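Local coordinates for protein separin (Saccharomyces cerevisiae, PDB 5U1T) that cleaves the MCD1/SCC1 subunit of cohesin at the onset of anaphase as a caspase-like cysteine protease, letting chromosomes segregate, at residues Ala110-Ser122 against Tyr149-Tyr163. Residues are numbered along the deposited sequence; the frame is centred on the assembly and turned at random.
Sequences AHSLKNILLADFS and YLPHILELFSHDKRY
In the N-terminal part of the helical domain of separase, the short helix 113-117 packs against helix 146-158, and the loop after it reaches helix 160-163 through a salt bridge between Asp120 and Arg162. The axes of helix 113-117 and of helix 149-158 come within 10.2 Å and run nearly parallel, 10° apart. The contact lies away from the probable catalytic cysteine and is structural packing. At one end, Lys114 lays its aliphatic chain over a face of the His152 ring. Lys114 CG sits 3.7 Å from the centroid of the His152 ring, a CH-pi contact. That CG is placed there by standing anti to the backbone N (chi1 162°). Leu117 and Leu156 meet through their CD2 methyls, 3.9 Å apart, and Leu117 also packs on Leu137 and Ile140 of helix 129-142. Leu118 sends CD1 to Glu155 CG at 3.7 Å and CD2 over one face of the Tyr163 ring. The other face of that ring carries Arg162 CG. Tyr163 OH donates to Glu155 OE1, which also meets Arg334. Arg162 is extended from CG to NE and grips Asp120 side-on, one nitrogen to each oxygen. Its NH2 turns to Glu380 and Asp384, so one guanidinium joins the loop to helix 365-384, far along the chain. A leucine in place of Arg162 would probably leave Asp120 and both those acids without their charged mate. The carboxylate and guanidinium planes are nearly coplanar. Arg162 NE donates to Asp120 OD1 at 2.9 Å. Arg162 NH1 meets the syn lone pair of Asp120 OD2 at 2.7 Å, almost straight at 169°.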
loop_
_atom_site.group_PDB
_atom_site.type_symbol
_atom_site.label_atom_id
_atom_site.label_comp_id
_atom_site.label_asym_id
_atom_site.label_seq_id
_atom_site.Cartn_x
_atom_site.Cartn_y
_atom_site.Cartn_z
ATOM N N ALA A 110 52.053 7.714 -25.776
ATOM C CA ALA A 110 53.313 7.596 -26.496
ATOM C C ALA A 110 54.187 8.788 -26.159
ATOM O O ALA A 110 53.681 9.899 -25.947
ATOM C CB ALA A 110 53.075 7.505 -27.998
ATOM N N HIS A 111 55.491 8.567 -26.079
ATOM C CA HIS A 111 56.378 9.702 -25.934
ATOM C C HIS A 111 57.596 9.557 -26.838
ATOM O O HIS A 111 58.657 10.131 -26.583
ATOM C CB HIS A 111 56.773 9.903 -24.466
ATOM C CG HIS A 111 57.131 8.641 -23.750
ATOM N ND1 HIS A 111 56.254 8.001 -22.896
ATOM C CD2 HIS A 111 58.283 7.926 -23.726
ATOM C CE1 HIS A 111 56.849 6.927 -22.396
ATOM N NE2 HIS A 111 58.080 6.857 -22.887
ATOM N N SER A 112 57.406 8.795 -27.913
ATOM C CA SER A 112 58.341 8.697 -29.026
ATOM C C SER A 112 57.614 8.119 -30.229
ATOM O O SER A 112 56.510 7.573 -30.105
ATOM C CB SER A 112 59.552 7.831 -28.663
ATOM O OG SER A 112 59.239 6.450 -28.665
ATOM N N LEU A 113 58.228 8.224 -31.404
ATOM C CA LEU A 113 57.607 7.661 -32.595
ATOM C C LEU A 113 57.623 6.137 -32.507
ATOM O O LEU A 113 56.829 5.456 -33.145
ATOM C CB LEU A 113 58.310 8.153 -33.855
ATOM C CG LEU A 113 58.011 9.596 -34.279
ATOM C CD1 LEU A 113 58.606 9.887 -35.667
ATOM C CD2 LEU A 113 56.500 9.854 -34.260
ATOM N N LYS A 114 58.517 5.609 -31.684
ATOM C CA LYS A 114 58.661 4.170 -31.539
ATOM C C LYS A 114 57.409 3.594 -30.893
ATOM O O LYS A 114 56.990 2.475 -31.204
ATOM C CB LYS A 114 59.919 3.852 -30.724
ATOM C CG LYS A 114 59.995 2.459 -30.131
ATOM C CD LYS A 114 60.276 2.588 -28.640
ATOM C CE LYS A 114 60.431 1.251 -27.950
ATOM N NZ LYS A 114 60.532 1.463 -26.472
ATOM N N ASN A 115 56.806 4.382 -30.007
ATOM C CA ASN A 115 55.575 3.992 -29.324
ATOM C C ASN A 115 54.359 3.960 -30.284
ATOM O O ASN A 115 53.509 3.079 -30.188
ATOM C CB ASN A 115 55.305 4.940 -28.144
ATOM C CG ASN A 115 56.327 4.801 -26.999
ATOM O OD1 ASN A 115 56.838 3.711 -26.717
ATOM N ND2 ASN A 115 56.591 5.911 -26.314
ATOM N N ILE A 116 54.296 4.926 -31.199
ATOM C CA ILE A 116 53.352 4.926 -32.310
ATOM C C ILE A 116 53.476 3.654 -33.146
ATOM O O ILE A 116 52.504 2.910 -33.314
ATOM C CB ILE A 116 53.571 6.149 -33.229
ATOM C CG1 ILE A 116 53.396 7.450 -32.441
ATOM C CG2 ILE A 116 52.670 6.099 -34.463
ATOM C CD1 ILE A 116 52.134 7.515 -31.584
ATOM N N LEU A 117 54.682 3.411 -33.650
ATOM C CA LEU A 117 54.976 2.261 -34.493
ATOM C C LEU A 117 54.533 0.919 -33.922
ATOM O O LEU A 117 53.993 0.100 -34.640
ATOM C CB LEU A 117 56.484 2.208 -34.790
ATOM C CG LEU A 117 57.013 3.323 -35.687
ATOM C CD1 LEU A 117 58.518 3.247 -35.809
ATOM C CD2 LEU A 117 56.358 3.267 -37.053
ATOM N N LEU A 118 54.760 0.673 -32.641
ATOM C CA LEU A 118 54.371 -0.619 -32.092
ATOM C C LEU A 118 53.034 -0.572 -31.318
ATOM O O LEU A 118 52.748 -1.449 -30.504
ATOM C CB LEU A 118 55.490 -1.166 -31.202
ATOM C CG LEU A 118 56.891 -1.226 -31.840
ATOM C CD1 LEU A 118 57.900 -1.900 -30.939
ATOM C CD2 LEU A 118 56.867 -1.938 -33.175
ATOM N N ALA A 119 52.190 0.422 -31.592
ATOM C CA ALA A 119 50.853 0.456 -30.985
ATOM C C ALA A 119 49.941 -0.599 -31.567
ATOM O O ALA A 119 49.867 -0.766 -32.780
ATOM C CB ALA A 119 50.217 1.822 -31.157
ATOM N N ASP A 120 49.232 -1.303 -30.702
ATOM C CA ASP A 120 48.226 -2.240 -31.172
ATOM C C ASP A 120 47.017 -1.547 -31.784
ATOM O O ASP A 120 46.722 -0.391 -31.475
ATOM C CB ASP A 120 47.777 -3.129 -30.037
ATOM C CG ASP A 120 48.664 -4.310 -29.868
ATOM O OD1 ASP A 120 48.603 -5.211 -30.734
ATOM O OD2 ASP A 120 49.430 -4.341 -28.887
ATOM N N PHE A 121 46.321 -2.257 -32.666
ATOM C CA PHE A 121 45.021 -1.793 -33.135
ATOM C C PHE A 121 43.973 -1.923 -32.030
ATOM O O PHE A 121 43.971 -2.894 -31.280
ATOM C CB PHE A 121 44.573 -2.579 -34.359
ATOM C CG PHE A 121 45.302 -2.221 -35.618
ATOM C CD1 PHE A 121 46.525 -2.804 -35.922
ATOM C CD2 PHE A 121 44.754 -1.319 -36.521
ATOM C CE1 PHE A 121 47.198 -2.484 -37.109
ATOM C CE2 PHE A 121 45.415 -0.997 -37.711
ATOM C CZ PHE A 121 46.638 -1.577 -38.002
ATOM N N SER A 122 43.099 -0.930 -31.932
ATOM C CA SER A 122 41.886 -1.027 -31.128
ATOM C C SER A 122 40.767 -0.288 -31.848
ATOM O O SER A 122 41.016 0.398 -32.836
ATOM C CB SER A 122 42.086 -0.426 -29.739
ATOM O OG SER A 122 41.967 0.982 -29.800
ATOM N N TYR A 149 66.580 4.087 -35.562
ATOM C CA TYR A 149 65.280 3.459 -35.384
ATOM C C TYR A 149 65.294 1.999 -35.783
ATOM O O TYR A 149 64.295 1.301 -35.625
ATOM C CB TYR A 149 64.225 4.199 -36.194
ATOM C CG TYR A 149 63.477 5.248 -35.413
ATOM C CD1 TYR A 149 63.942 6.549 -35.352
ATOM C CD2 TYR A 149 62.305 4.940 -34.742
ATOM C CE1 TYR A 149 63.271 7.517 -34.649
ATOM C CE2 TYR A 149 61.620 5.908 -34.032
ATOM C CZ TYR A 149 62.108 7.199 -33.991
ATOM O OH TYR A 149 61.443 8.180 -33.285
ATOM N N LEU A 150 66.438 1.543 -36.292
ATOM C CA LEU A 150 66.498 0.293 -37.051
ATOM C C LEU A 150 65.880 -0.925 -36.346
ATOM O O LEU A 150 65.025 -1.581 -36.933
ATOM C CB LEU A 150 67.942 -0.016 -37.462
ATOM C CG LEU A 150 68.125 -1.394 -38.106
ATOM C CD1 LEU A 150 67.251 -1.553 -39.356
ATOM C CD2 LEU A 150 69.573 -1.625 -38.425
ATOM N N PRO A 151 66.288 -1.230 -35.096
ATOM C CA PRO A 151 65.660 -2.400 -34.457
ATOM C C PRO A 151 64.147 -2.253 -34.252
ATOM O O PRO A 151 63.429 -3.252 -34.244
ATOM C CB PRO A 151 66.372 -2.488 -33.110
ATOM C CG PRO A 151 66.830 -1.093 -32.845
ATOM C CD PRO A 151 67.216 -0.543 -34.181
ATOM N N HIS A 152 63.658 -1.032 -34.103
ATOM C CA HIS A 152 62.217 -0.849 -33.965
ATOM C C HIS A 152 61.491 -0.998 -35.294
ATOM O O HIS A 152 60.365 -1.499 -35.350
ATOM C CB HIS A 152 61.919 0.513 -33.366
ATOM C CG HIS A 152 62.667 0.771 -32.105
ATOM N ND1 HIS A 152 62.730 -0.153 -31.088
ATOM C CD2 HIS A 152 63.384 1.843 -31.694
ATOM C CE1 HIS A 152 63.457 0.338 -30.100
ATOM N NE2 HIS A 152 63.864 1.547 -30.442
ATOM N N ILE A 153 62.129 -0.548 -36.364
ATOM C CA ILE A 153 61.518 -0.635 -37.670
ATOM C C ILE A 153 61.513 -2.088 -38.097
ATOM O O ILE A 153 60.545 -2.571 -38.686
ATOM C CB ILE A 153 62.242 0.249 -38.673
ATOM C CG1 ILE A 153 61.801 1.691 -38.456
ATOM C CG2 ILE A 153 61.917 -0.155 -40.084
ATOM C CD1 ILE A 153 62.800 2.676 -38.917
ATOM N N LEU A 154 62.580 -2.799 -37.753
ATOM C CA LEU A 154 62.621 -4.226 -38.014
ATOM C C LEU A 154 61.552 -4.950 -37.191
ATOM O O LEU A 154 60.792 -5.740 -37.740
ATOM C CB LEU A 154 64.011 -4.790 -37.730
ATOM C CG LEU A 154 65.104 -4.324 -38.707
ATOM C CD1 LEU A 154 66.470 -4.938 -38.392
ATOM C CD2 LEU A 154 64.717 -4.590 -40.160
ATOM N N GLU A 155 61.469 -4.655 -35.890
ATOM C CA GLU A 155 60.477 -5.283 -34.991
ATOM C C GLU A 155 59.037 -5.095 -35.494
ATOM O O GLU A 155 58.243 -6.042 -35.542
ATOM C CB GLU A 155 60.626 -4.722 -33.565
ATOM C CG GLU A 155 59.385 -4.859 -32.677
ATOM C CD GLU A 155 59.106 -6.290 -32.207
ATOM O OE1 GLU A 155 58.063 -6.503 -31.534
ATOM O OE2 GLU A 155 59.922 -7.197 -32.502
ATOM N N LEU A 156 58.736 -3.856 -35.867
ATOM C CA LEU A 156 57.513 -3.491 -36.565
ATOM C C LEU A 156 57.199 -4.432 -37.715
ATOM O O LEU A 156 56.178 -5.117 -37.720
ATOM C CB LEU A 156 57.635 -2.065 -37.101
ATOM C CG LEU A 156 56.520 -1.587 -38.014
ATOM C CD1 LEU A 156 55.292 -1.489 -37.164
ATOM C CD2 LEU A 156 56.863 -0.252 -38.651
ATOM N N PHE A 157 58.093 -4.464 -38.695
ATOM C CA PHE A 157 57.822 -5.187 -39.919
ATOM C C PHE A 157 57.969 -6.687 -39.719
ATOM O O PHE A 157 57.292 -7.462 -40.388
ATOM C CB PHE A 157 58.714 -4.669 -41.037
ATOM C CG PHE A 157 58.185 -3.412 -41.689
ATOM C CD1 PHE A 157 57.090 -3.465 -42.550
ATOM C CD2 PHE A 157 58.765 -2.183 -41.445
ATOM C CE1 PHE A 157 56.597 -2.314 -43.160
ATOM C CE2 PHE A 157 58.270 -1.032 -42.052
ATOM C CZ PHE A 157 57.191 -1.098 -42.908
ATOM N N SER A 158 58.807 -7.093 -38.767
ATOM C CA SER A 158 58.863 -8.497 -38.351
ATOM C C SER A 158 57.461 -9.002 -38.017
ATOM O O SER A 158 57.034 -10.032 -38.517
ATOM C CB SER A 158 59.798 -8.684 -37.142
ATOM O OG SER A 158 59.847 -10.038 -36.700
ATOM N N HIS A 159 56.748 -8.254 -37.180
ATOM C CA HIS A 159 55.380 -8.595 -36.803
ATOM C C HIS A 159 54.362 -7.694 -37.487
ATOM O O HIS A 159 53.428 -7.221 -36.846
ATOM C CB HIS A 159 55.199 -8.502 -35.295
ATOM C CG HIS A 159 56.083 -9.426 -34.532
ATOM N ND1 HIS A 159 57.240 -9.004 -33.908
ATOM C CD2 HIS A 159 55.991 -10.755 -34.297
ATOM C CE1 HIS A 159 57.816 -10.034 -33.317
ATOM N NE2 HIS A 159 57.078 -11.109 -33.539
ATOM N N ASP A 160 54.554 -7.471 -38.786
ATOM C CA ASP A 160 53.634 -6.692 -39.612
ATOM C C ASP A 160 52.177 -7.167 -39.537
ATOM O O ASP A 160 51.258 -6.357 -39.664
ATOM C CB ASP A 160 54.097 -6.719 -41.070
ATOM C CG ASP A 160 54.294 -8.127 -41.593
ATOM O OD1 ASP A 160 53.887 -9.093 -40.908
ATOM O OD2 ASP A 160 54.854 -8.267 -42.695
ATOM N N LYS A 161 51.971 -8.471 -39.345
ATOM C CA LYS A 161 50.628 -9.033 -39.214
ATOM C C LYS A 161 49.858 -8.393 -38.068
ATOM O O LYS A 161 48.633 -8.239 -38.118
ATOM C CB LYS A 161 50.697 -10.544 -39.005
ATOM C CG LYS A 161 50.641 -11.321 -40.286
ATOM C CD LYS A 161 51.539 -12.536 -40.245
ATOM C CE LYS A 161 50.759 -13.809 -39.964
ATOM N NZ LYS A 161 51.583 -15.029 -40.282
ATOM N N ARG A 162 50.588 -8.021 -37.027
ATOM C CA ARG A 162 49.976 -7.479 -35.837
ATOM C C ARG A 162 49.967 -5.964 -35.845
ATOM O O ARG A 162 48.955 -5.348 -35.513
ATOM C CB ARG A 162 50.698 -7.995 -34.603
ATOM C CG ARG A 162 50.471 -7.155 -33.389
ATOM C CD ARG A 162 51.182 -7.734 -32.201
ATOM N NE ARG A 162 50.984 -6.910 -31.021
ATOM C CZ ARG A 162 51.550 -7.142 -29.845
ATOM N NH1 ARG A 162 51.295 -6.337 -28.822
ATOM N NH2 ARG A 162 52.357 -8.180 -29.687
ATOM N N TYR A 163 51.078 -5.347 -36.230
ATOM C CA TYR A 163 51.141 -3.896 -36.109
ATOM C C TYR A 163 50.570 -3.157 -37.313
ATOM O O TYR A 163 50.238 -1.979 -37.209
ATOM C CB TYR A 163 52.574 -3.437 -35.859
ATOM C CG TYR A 163 53.182 -4.044 -34.623
ATOM C CD1 TYR A 163 52.578 -3.887 -33.372
ATOM C CD2 TYR A 163 54.368 -4.778 -34.703
ATOM C CE1 TYR A 163 53.135 -4.451 -32.232
ATOM C CE2 TYR A 163 54.933 -5.342 -33.574
ATOM C CZ TYR A 163 54.311 -5.176 -32.345
ATOM O OH TYR A 163 54.887 -5.749 -31.241
#